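Side-chain contacts in design construct XXA_GVDQ (Synthetic construct, PDB 6NZ1), which folds into a helical homotrimer, computationally designed as one of a set of closely related proteins that adopt two well-defined but divergent folds: residues Ala66-Leu71 against Lys79-Met84; Thr6-Tyr11 against Asn43-Glu48. One frame throughout, in Å; residues are numbered along the deposited sequence.

Contact 1. Residues Ala66-Leu71 against Lys79-Met84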
ATOM      1  N   ALA B  66     -14.638   7.922  14.911  1.00 24.03           N
ATOM      2  CA  ALA B  66     -14.693   8.277  16.323  1.00 25.39           C
ATOM      3  C   ALA B  66     -14.472   9.766  16.508  1.00 25.12           C
ATOM      4  O   ALA B  66     -15.083  10.388  17.382  1.00 26.60           O
ATOM      5  CB  ALA B  66     -13.650   7.487  17.112  1.00 25.10           C
ATOM      6  N   ILE B  67     -13.617  10.356  15.677  1.00 17.85           N
ATOM      7  CA  ILE B  67     -13.363  11.785  15.751  1.00 17.80           C
ATOM      8  C   ILE B  67     -14.614  12.572  15.399  1.00 17.80           C
ATOM      9  O   ILE B  67     -14.952  13.567  16.054  1.00 17.81           O
ATOM     10  CB  ILE B  67     -12.199  12.162  14.828  1.00 17.78           C
ATOM     11  CG1 ILE B  67     -10.868  11.715  15.417  1.00 17.77           C
ATOM     12  CG2 ILE B  67     -12.186  13.622  14.634  1.00 18.14           C
ATOM     13  CD1 ILE B  67      -9.698  11.869  14.477  1.00 17.76           C
ATOM     14  N   ILE B  68     -15.308  12.162  14.348  1.00 19.85           N
ATOM     15  CA  ILE B  68     -16.560  12.825  14.012  1.00 19.16           C
ATOM     16  C   ILE B  68     -17.533  12.739  15.183  1.00 21.36           C
ATOM     17  O   ILE B  68     -18.239  13.707  15.490  1.00 18.76           O
ATOM     18  CB  ILE B  68     -17.148  12.225  12.723  1.00 23.87           C
ATOM     19  CG1 ILE B  68     -16.227  12.573  11.541  1.00 25.15           C
ATOM     20  CG2 ILE B  68     -18.561  12.744  12.510  1.00 25.59           C
ATOM     21  CD1 ILE B  68     -16.509  11.831  10.248  1.00 26.09           C
ATOM     22  N   GLU B  69     -17.570  11.599  15.874  1.00 18.67           N
ATOM     23  CA  GLU B  69     -18.441  11.474  17.036  1.00 19.64           C
ATOM     24  C   GLU B  69     -18.020  12.425  18.145  1.00 22.31           C
ATOM     25  O   GLU B  69     -18.870  13.009  18.828  1.00 23.44           O
ATOM     26  CB  GLU B  69     -18.448  10.034  17.538  1.00 20.73           C
ATOM     27  CG  GLU B  69     -19.051   9.852  18.921  1.00 21.96           C
ATOM     28  CD  GLU B  69     -20.541  10.144  18.981  1.00 22.72           C
ATOM     29  OE1 GLU B  69     -21.165  10.383  17.933  1.00 23.26           O
ATOM     30  OE2 GLU B  69     -21.097  10.139  20.098  1.00 24.08           O
ATOM     31  N   ALA B  70     -16.717  12.583  18.357  1.00 19.25           N
ATOM     32  CA  ALA B  70     -16.261  13.513  19.380  1.00 19.22           C
ATOM     33  C   ALA B  70     -16.784  14.910  19.102  1.00 22.13           C
ATOM     34  O   ALA B  70     -17.344  15.570  19.983  1.00 18.35           O
ATOM     35  CB  ALA B  70     -14.738  13.514  19.449  1.00 18.54           C
ATOM     36  N   LEU B  71     -16.608  15.379  17.871  1.00 22.69           N
ATOM     37  CA  LEU B  71     -17.101  16.692  17.500  1.00 20.80           C
ATOM     38  C   LEU B  71     -18.604  16.777  17.656  1.00 23.93           C
ATOM     39  O   LEU B  71     -19.132  17.827  18.023  1.00 23.30           O
ATOM     40  CB  LEU B  71     -16.717  16.999  16.061  1.00 24.60           C
ATOM     41  CG  LEU B  71     -15.213  17.043  15.811  1.00 25.44           C
ATOM     42  CD1 LEU B  71     -14.926  17.339  14.352  1.00 25.12           C
ATOM     43  CD2 LEU B  71     -14.575  18.082  16.681  1.00 26.68           C
ATOM     44  N   LYS B  79     -24.277  21.337  10.227  1.00 28.06           N
ATOM     45  CA  LYS B  79     -23.799  21.892   8.963  1.00 34.12           C
ATOM     46  C   LYS B  79     -22.370  21.457   8.706  1.00 37.73           C
ATOM     47  O   LYS B  79     -22.021  21.093   7.579  1.00 41.68           O
ATOM     48  CB  LYS B  79     -23.913  23.422   8.954  1.00 33.84           C
ATOM     49  N   ILE B  80     -21.537  21.463   9.748  1.00 37.96           N
ATOM     50  CA  ILE B  80     -20.135  21.086   9.601  1.00 34.97           C
ATOM     51  C   ILE B  80     -19.981  19.569   9.566  1.00 31.92           C
ATOM     52  O   ILE B  80     -19.210  19.020   8.769  1.00 33.21           O
ATOM     53  CB  ILE B  80     -19.324  21.716  10.750  1.00 33.75           C
ATOM     54  CG1 ILE B  80     -19.252  23.245  10.629  1.00 35.18           C
ATOM     55  CG2 ILE B  80     -17.927  21.135  10.833  1.00 34.57           C
ATOM     56  CD1 ILE B  80     -18.786  23.956  11.912  1.00 33.39           C
ATOM     57  N   LEU B  81     -20.709  18.870  10.424  1.00 27.35           N
ATOM     58  CA  LEU B  81     -20.576  17.426  10.476  1.00 23.87           C
ATOM     59  C   LEU B  81     -21.008  16.779   9.176  1.00 23.98           C
ATOM     60  O   LEU B  81     -20.514  15.705   8.832  1.00 23.36           O
ATOM     61  CB  LEU B  81     -21.405  16.862  11.621  1.00 26.86           C
ATOM     62  CG  LEU B  81     -21.063  17.422  12.998  1.00 30.33           C
ATOM     63  CD1 LEU B  81     -22.101  17.013  14.049  1.00 31.24           C
ATOM     64  CD2 LEU B  81     -19.648  16.999  13.414  1.00 31.47           C
ATOM     65  N   GLU B  82     -21.925  17.412   8.442  1.00 26.19           N
ATOM     66  CA  GLU B  82     -22.495  16.785   7.255  1.00 24.02           C
ATOM     67  C   GLU B  82     -21.428  16.535   6.200  1.00 24.46           C
ATOM     68  O   GLU B  82     -21.331  15.435   5.648  1.00 22.40           O
ATOM     69  CB  GLU B  82     -23.620  17.656   6.690  1.00 22.89           C
ATOM     70  N   GLU B  83     -20.619  17.551   5.899  1.00 25.31           N
ATOM     71  CA  GLU B  83     -19.589  17.395   4.882  1.00 28.44           C
ATOM     72  C   GLU B  83     -18.604  16.285   5.252  1.00 27.75           C
ATOM     73  O   GLU B  83     -18.160  15.528   4.382  1.00 24.37           O
ATOM     74  CB  GLU B  83     -18.861  18.727   4.670  1.00 33.07           C
ATOM     75  CG  GLU B  83     -17.750  18.657   3.620  1.00 36.50           C
ATOM     76  CD  GLU B  83     -17.120  19.992   3.310  1.00 37.72           C
ATOM     77  OE1 GLU B  83     -17.379  20.971   4.022  1.00 38.67           O
ATOM     78  OE2 GLU B  83     -16.334  20.066   2.354  1.00 38.88           O
ATOM     79  N   MET B  84     -18.242  16.182   6.534  1.00 26.64           N
ATOM     80  CA  MET B  84     -17.323  15.137   6.969  1.00 26.27           C
ATOM     81  C   MET B  84     -17.959  13.757   6.872  1.00 23.59           C
ATOM     82  O   MET B  84     -17.284  12.774   6.557  1.00 21.94           O
ATOM     83  CB  MET B  84     -16.928  15.401   8.422  1.00 25.98           C
ATOM     84  CG  MET B  84     -15.995  16.586   8.653  1.00 27.60           C
ATOM     85  SD  MET B  84     -15.819  16.764  10.467  1.00 28.40           S
ATOM     86  CE  MET B  84     -15.800  18.537  10.611  1.00 28.69           C
TER
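Ile68 and Leu71 meet Leu81 and Met84 in a worked example of an antiparallel helical hairpin, in which two helices joined by a short connection are sealed along one face by aliphatic side chains. The segments run at 173° to each other with axes 10.7 Å apart, a spacing wide enough for branched and long side chains to fill. Ile68 and Met84 slide past one another in opposite directions. With CG1 lying beside the backbone N (chi1 -67°) and the chain then extended, the Ile68 tip travels past the start of the methionine, where CD1 lies 4.0 Å from Met84 CB and 3.9 Å from its carbonyl O. Leu71 instead crosses Met84 at about a right angle. Its two ends serve different neighbours: CB takes Leu81 CD2 at 3.9 Å, whereas CD1 reaches the sulfur end of Met84. The same Leu81 methyl also lies 4.1 Å from Ile68 O, so one methyl touches both backbone and side chain of the facing helix. All four side chains are buried, and the seam is apolar. Neighbouring subunits complete it: Met84 also packs on Ala70 of the third subunit, and Leu71 on Leu71 of the second, so the hairpin is built into the trimer rather than standing alone. The extended chi2 of Met84 brings SD to 4.0 Å from Leu71 CD1, and the bend at chi3 (-142°) then keeps CE equally close, at 4.0 Å from that methyl.

Contact 2. Residues Thr6-Tyr11 against Asn43-Glu48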
ATOM      1  N   THR B   6       8.850  -2.659   5.348  1.00 20.53           N
ATOM      2  CA  THR B   6       9.214  -2.467   3.951  1.00 23.14           C
ATOM      3  C   THR B   6      10.700  -2.679   3.687  1.00 21.20           C
ATOM      4  O   THR B   6      11.101  -2.712   2.522  1.00 19.38           O
ATOM      5  CB  THR B   6       8.810  -1.069   3.483  1.00 25.71           C
ATOM      6  OG1 THR B   6       9.586  -0.089   4.183  1.00 27.68           O
ATOM      7  CG2 THR B   6       7.322  -0.825   3.719  1.00 25.18           C
ATOM      8  N   GLU B   7      11.531  -2.791   4.722  1.00 23.58           N
ATOM      9  CA  GLU B   7      12.928  -3.136   4.490  1.00 22.45           C
ATOM     10  C   GLU B   7      13.054  -4.563   3.988  1.00 24.18           C
ATOM     11  O   GLU B   7      14.013  -4.883   3.280  1.00 24.40           O
ATOM     12  CB  GLU B   7      13.736  -2.965   5.770  1.00 25.38           C
ATOM     13  CG  GLU B   7      14.080  -1.530   6.090  1.00 25.65           C
ATOM     14  CD  GLU B   7      14.294  -1.292   7.578  1.00 29.92           C
ATOM     15  OE1 GLU B   7      14.860  -2.185   8.246  1.00 28.61           O
ATOM     16  OE2 GLU B   7      13.908  -0.208   8.079  1.00 28.23           O
ATOM     17  N   ASP B   8      12.105  -5.431   4.362  1.00 24.78           N
ATOM     18  CA  ASP B   8      12.038  -6.764   3.773  1.00 20.79           C
ATOM     19  C   ASP B   8      11.929  -6.655   2.264  1.00 23.81           C
ATOM     20  O   ASP B   8      12.553  -7.423   1.523  1.00 23.77           O
ATOM     21  CB  ASP B   8      10.843  -7.533   4.335  1.00 20.72           C
ATOM     22  CG  ASP B   8      10.833  -7.571   5.851  1.00 24.58           C
ATOM     23  OD1 ASP B   8      11.755  -7.006   6.456  1.00 27.89           O
ATOM     24  OD2 ASP B   8       9.907  -8.143   6.451  1.00 23.41           O
ATOM     25  N   LEU B   9      11.166  -5.675   1.794  1.00 22.89           N
ATOM     26  CA  LEU B   9      10.989  -5.499   0.365  1.00 23.65           C
ATOM     27  C   LEU B   9      12.274  -5.030  -0.298  1.00 23.56           C
ATOM     28  O   LEU B   9      12.605  -5.481  -1.398  1.00 26.55           O
ATOM     29  CB  LEU B   9       9.873  -4.496   0.102  1.00 19.91           C
ATOM     30  CG  LEU B   9       8.453  -4.680   0.619  1.00 19.28           C
ATOM     31  CD1 LEU B   9       7.470  -3.986  -0.341  1.00 19.27           C
ATOM     32  CD2 LEU B   9       8.093  -6.065   0.782  1.00 19.55           C
ATOM     33  N   LYS B  10      12.998  -4.110   0.337  1.00 20.54           N
ATOM     34  CA  LYS B  10      14.238  -3.625  -0.253  1.00 23.20           C
ATOM     35  C   LYS B  10      15.290  -4.714  -0.282  1.00 24.82           C
ATOM     36  O   LYS B  10      16.071  -4.804  -1.232  1.00 25.99           O
ATOM     37  CB  LYS B  10      14.765  -2.421   0.517  1.00 24.30           C
ATOM     38  CG  LYS B  10      15.882  -1.682  -0.192  1.00 24.18           C
ATOM     39  N   TYR B  11      15.344  -5.539   0.755  1.00 22.77           N
ATOM     40  CA  TYR B  11      16.329  -6.609   0.782  1.00 24.97           C
ATOM     41  C   TYR B  11      16.031  -7.682  -0.260  1.00 24.74           C
ATOM     42  O   TYR B  11      16.953  -8.228  -0.873  1.00 23.15           O
ATOM     43  CB  TYR B  11      16.363  -7.218   2.172  1.00 24.73           C
ATOM     44  CG  TYR B  11      17.066  -6.375   3.197  1.00 26.93           C
ATOM     45  CD1 TYR B  11      18.234  -5.684   2.883  1.00 28.39           C
ATOM     46  CD2 TYR B  11      16.579  -6.289   4.490  1.00 27.58           C
ATOM     47  CE1 TYR B  11      18.901  -4.938   3.829  1.00 29.36           C
ATOM     48  CE2 TYR B  11      17.228  -5.540   5.438  1.00 30.47           C
ATOM     49  CZ  TYR B  11      18.387  -4.865   5.107  1.00 31.44           C
ATOM     50  OH  TYR B  11      19.026  -4.116   6.067  1.00 32.86           O
ATOM     51  N   ASN B  43       7.398 -10.982  -4.319  1.00 25.62           N
ATOM     52  CA  ASN B  43       5.981 -10.709  -4.443  1.00 24.50           C
ATOM     53  C   ASN B  43       5.231 -11.094  -3.177  1.00 23.41           C
ATOM     54  O   ASN B  43       4.290 -10.406  -2.774  1.00 24.10           O
ATOM     55  CB  ASN B  43       5.433 -11.446  -5.653  1.00 25.84           C
ATOM     56  CG  ASN B  43       5.759 -10.739  -6.944  1.00 26.59           C
ATOM     57  OD1 ASN B  43       6.798 -10.100  -7.063  1.00 26.37           O
ATOM     58  ND2 ASN B  43       4.864 -10.835  -7.915  1.00 27.46           N
ATOM     59  N   ALA B  44       5.619 -12.192  -2.532  1.00 25.13           N
ATOM     60  CA  ALA B  44       4.951 -12.571  -1.295  1.00 25.22           C
ATOM     61  C   ALA B  44       5.126 -11.506  -0.223  1.00 25.80           C
ATOM     62  O   ALA B  44       4.235 -11.306   0.611  1.00 25.31           O
ATOM     63  CB  ALA B  44       5.490 -13.911  -0.810  1.00 25.32           C
ATOM     64  N   GLN B  45       6.263 -10.815  -0.228  0.71 23.75           N
ATOM     65  CA  GLN B  45       6.481  -9.739   0.727  0.71 23.28           C
ATOM     66  C   GLN B  45       5.754  -8.466   0.318  0.71 23.10           C
ATOM     67  O   GLN B  45       5.288  -7.726   1.189  0.71 24.99           O
ATOM     68  CB  GLN B  45       7.975  -9.462   0.875  0.71 24.16           C
ATOM     69  CG  GLN B  45       8.769 -10.599   1.517  0.71 23.00           C
ATOM     70  CD  GLN B  45       8.437 -10.782   2.981  0.71 22.94           C
ATOM     71  OE1 GLN B  45       8.201  -9.809   3.692  0.71 21.11           O
ATOM     72  NE2 GLN B  45       8.423 -12.029   3.442  0.71 20.92           N
ATOM     73  N   ILE B  46       5.651  -8.195  -0.985  1.00 21.07           N
ATOM     74  CA  ILE B  46       4.865  -7.060  -1.463  1.00 24.80           C
ATOM     75  C   ILE B  46       3.406  -7.227  -1.060  1.00 27.24           C
ATOM     76  O   ILE B  46       2.761  -6.290  -0.577  1.00 29.09           O
ATOM     77  CB  ILE B  46       5.018  -6.917  -2.993  1.00 26.11           C
ATOM     78  CG1 ILE B  46       6.453  -6.497  -3.337  1.00 24.66           C
ATOM     79  CG2 ILE B  46       4.006  -5.934  -3.547  1.00 22.72           C
ATOM     80  CD1 ILE B  46       6.680  -6.126  -4.783  1.00 24.96           C
ATOM     81  N   VAL B  47       2.868  -8.430  -1.232  1.00 20.72           N
ATOM     82  CA  VAL B  47       1.495  -8.694  -0.827  1.00 22.10           C
ATOM     83  C   VAL B  47       1.316  -8.494   0.680  1.00 22.16           C
ATOM     84  O   VAL B  47       0.320  -7.914   1.126  1.00 21.52           O
ATOM     85  CB  VAL B  47       1.100 -10.111  -1.281  1.00 20.74           C
ATOM     86  CG1 VAL B  47      -0.260 -10.510  -0.753  1.00 17.97           C
ATOM     87  CG2 VAL B  47       1.162 -10.183  -2.805  1.00 18.63           C
ATOM     88  N   GLU B  48       2.257  -8.977   1.490  1.00 22.77           N
ATOM     89  CA  GLU B  48       2.119  -8.803   2.932  1.00 26.86           C
ATOM     90  C   GLU B  48       2.065  -7.330   3.300  1.00 25.31           C
ATOM     91  O   GLU B  48       1.274  -6.923   4.157  1.00 25.69           O
ATOM     92  CB  GLU B  48       3.273  -9.475   3.671  1.00 32.59           C
ATOM     93  CG  GLU B  48       3.247 -10.980   3.657  1.00 37.21           C
ATOM     94  CD  GLU B  48       1.946 -11.559   4.160  1.00 39.89           C
ATOM     95  OE1 GLU B  48       1.868 -11.879   5.363  1.00 42.77           O
ATOM     96  OE2 GLU B  48       1.005 -11.715   3.354  1.00 40.70           O
TER
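Leu9 pushes both its methyls against Gln45 and Ile46, which makes this antiparallel helix pair an instructive case of close packing beside a looser polar margin. The segments cross at -159°, with axes 9.2 Å apart, and the CA atoms of Leu9 and Gln45 come within 6.2 Å. On the tight side, CG of Leu9 lies beside its backbone N (chi1 -58°), and this carries the forked end over to the facing helix. CD2 lands on the backbone there, 3.3 Å from Gln45 O and 3.4 Å from Gln45 CB, while CD1 stays 4.0 Å from Ile46 CG1. Leu9 and Ile46 cross at about a right angle; of the two branches CD2 lies mainly on the main chain of Gln45 and CD1 meets the Ile46 side chain. Without the two methyls, as with an alanine here, a gap would probably open between the helices, leaving Ile46 CG1 and the Gln45 backbone without their apolar cover. The partly exposed margin is less definite. Asp8 and Gln45 have their carboxylate and amide planes 64° apart, and in the conformer given, one of two for Gln45, OE1 lies 3.5 Å from Asp8 CB. Their polar ends are held elsewhere: Asp8 OD2 accepts from Met4 N, and in that same conformer Gln45 OE1 is hydrogen-bonded to His3 ND1. Helix 6-25 lies along helix 29-73 of its own chain and also reaches the second subunit, where Leu9 packs on Val47; towards the trimer interior, Ile46 meets Ile46 of both other subunits.

Overall arrangement
Both contacts draw on helix 29-73, the long element of the chain, and each packs a different shorter helix antiparallel against it: helix 6-25 in contact 2 and helix 78-94 in contact 1. They follow one another in sequence, contact 2 closing before contact 1 opens. Their centres are about 37 Å apart and their nearest atoms about 24 Å, so they do not touch. The centre of contact 2 lies about 10 Å from the centre of the chain, that of contact 1 about 27 Å. The second subunit borders both, and the third also reaches each. Together they illustrate intrachain hairpin packing repeated along one helix and shared with the trimer interface.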